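Local coordinates for protein geranyltranstransferase (Marinomonas sp. MED121, PDB 4F62) that probably joins isoprenyl diphosphates into longer prenyl chains, as a putative farnesyl-diphosphate synthase of the isoprenoid synthase superfamily, at residues A[14-17]-A[18-22]. Sequence-based numbering, arbitrary orientation.
Sequences SRVD and QYLEQ
Val16 and Leu20, one helical turn apart and both buried, run alongside each other in the same direction, with Val16 CG2 4.1 Å from Leu20 CD1. Leu20 also folds back over the turn before it: with CG beside its own backbone N (chi1 -78°), Leu20 CG comes to 3.3 Å from Val16 O. That carbonyl accepts the Leu20 N-H at 2.9 Å between Leu20 N and Val16 O, so its oxygen is both bonded and covered by leucine carbon. All of this belongs to helix 5-23 of an all-helical isoprenoid synthase fold, and the Val16-Leu20 side faces the neighbouring helices: Val16 meets Pro50 and Tyr54 of helix 48-60, whereas Leu20 reaches Ala72 and Ser76 of helix 65-86 and Phe121 of helix 108-126. Tyr19 packs beside it on Asp68 and Ala72 of helix 65-86 and on Leu125 of helix 108-126. The solvent side runs along Gln18 and Glu21, with Ser14 partly exposed. Here the extended Gln18 chain runs back beside the preceding turn, and NE2 makes a close approach of 3.6 Å to Ser14 O, whose hydrogen bond is with the Gln18 N-H, 3.0 Å from Gln18 N to Ser14 O. Gln18 and Glu21 are exposed to solvent, but partly exposed Asp17 is tied down through OD1 by a salt bridge to Arg47.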
loop_
_atom_site.group_PDB
_atom_site.type_symbol
_atom_site.label_atom_id
_atom_site.label_comp_id
_atom_site.label_asym_id
_atom_site.label_seq_id
_atom_site.Cartn_x
_atom_site.Cartn_y
_atom_site.Cartn_z
ATOM N N SER A 14 10.635 18.721 -12.301
ATOM C CA SER A 14 11.604 17.963 -13.095
ATOM C C SER A 14 12.237 16.865 -12.241
ATOM O O SER A 14 12.367 15.715 -12.671
ATOM C CB SER A 14 12.700 18.873 -13.641
ATOM O OG SER A 14 12.136 19.884 -14.460
ATOM N N ARG A 15 12.614 17.222 -11.020
ATOM C CA ARG A 15 13.291 16.276 -10.148
ATOM C C ARG A 15 12.405 15.078 -9.791
ATOM O O ARG A 15 12.835 13.922 -9.928
ATOM C CB ARG A 15 13.832 16.969 -8.883
ATOM C CG ARG A 15 14.659 16.042 -7.998
ATOM C CD ARG A 15 15.377 16.754 -6.861
ATOM N NE ARG A 15 15.985 15.767 -5.967
ATOM C CZ ARG A 15 17.156 15.913 -5.356
ATOM N NH1 ARG A 15 17.860 17.021 -5.522
ATOM N NH2 ARG A 15 17.622 14.940 -4.578
ATOM N N VAL A 16 11.172 15.321 -9.344
ATOM C CA VAL A 16 10.333 14.182 -8.953
ATOM C C VAL A 16 9.899 13.353 -10.168
ATOM O O VAL A 16 9.780 12.131 -10.077
ATOM C CB VAL A 16 9.132 14.580 -8.039
ATOM C CG1 VAL A 16 8.043 15.321 -8.826
ATOM C CG2 VAL A 16 8.546 13.343 -7.344
ATOM N N ASP A 17 9.683 14.014 -11.304
ATOM C CA ASP A 17 9.270 13.318 -12.517
ATOM C C ASP A 17 10.338 12.354 -13.044
ATOM O O ASP A 17 10.039 11.204 -13.358
ATOM C CB ASP A 17 8.871 14.314 -13.610
ATOM C CG ASP A 17 7.528 14.987 -13.328
ATOM O OD1 ASP A 17 6.874 14.624 -12.323
ATOM O OD2 ASP A 17 7.133 15.867 -14.120
ATOM N N GLN A 18 11.574 12.833 -13.159
ATOM C CA GLN A 18 12.690 11.971 -13.546
ATOM C C GLN A 18 12.870 10.809 -12.570
ATOM O O GLN A 18 13.138 9.680 -12.979
ATOM C CB GLN A 18 13.994 12.763 -13.620
ATOM C CG GLN A 18 14.215 13.508 -14.914
ATOM C CD GLN A 18 15.517 14.292 -14.893
ATOM O OE1 GLN A 18 16.573 13.774 -15.268
ATOM N NE2 GLN A 18 15.452 15.540 -14.430
ATOM N N TYR A 19 12.735 11.086 -11.280
ATOM C CA TYR A 19 12.956 10.062 -10.268
ATOM C C TYR A 19 11.866 8.989 -10.324
ATOM O O TYR A 19 12.155 7.798 -10.260
ATOM C CB TYR A 19 13.003 10.706 -8.883
ATOM C CG TYR A 19 13.285 9.754 -7.749
ATOM C CD1 TYR A 19 14.589 9.398 -7.424
ATOM C CD2 TYR A 19 12.250 9.234 -6.981
ATOM C CE1 TYR A 19 14.851 8.541 -6.371
ATOM C CE2 TYR A 19 12.499 8.367 -5.933
ATOM C CZ TYR A 19 13.792 8.025 -5.629
ATOM O OH TYR A 19 14.047 7.167 -4.580
ATOM N N LEU A 20 10.610 9.413 -10.446
ATOM C CA LEU A 20 9.510 8.465 -10.627
ATOM C C LEU A 20 9.770 7.568 -11.842
ATOM O O LEU A 20 9.656 6.344 -11.750
ATOM C CB LEU A 20 8.166 9.196 -10.771
ATOM C CG LEU A 20 7.536 9.718 -9.483
ATOM C CD1 LEU A 20 6.497 10.801 -9.816
ATOM C CD2 LEU A 20 6.904 8.554 -8.689
ATOM N N GLU A 21 10.148 8.187 -12.963
ATOM C CA GLU A 21 10.434 7.472 -14.198
ATOM C C GLU A 21 11.523 6.429 -14.009
ATOM O O GLU A 21 11.398 5.298 -14.485
ATOM C CB GLU A 21 10.865 8.453 -15.299
ATOM C CG GLU A 21 9.945 8.479 -16.499
ATOM C CD GLU A 21 9.861 7.141 -17.211
ATOM O OE1 GLU A 21 8.742 6.754 -17.620
ATOM O OE2 GLU A 21 10.911 6.479 -17.367
ATOM N N GLN A 22 12.594 6.818 -13.326
ATOM C CA GLN A 22 13.709 5.910 -13.083
ATOM C C GLN A 22 13.278 4.755 -12.183
ATOM O O GLN A 22 13.574 3.606 -12.477
ATOM C CB GLN A 22 14.896 6.655 -12.461
ATOM C CG GLN A 22 15.660 7.544 -13.432
ATOM C CD GLN A 22 16.332 8.733 -12.743
ATOM O OE1 GLN A 22 16.289 8.866 -11.515
ATOM N NE2 GLN A 22 16.944 9.608 -13.538
#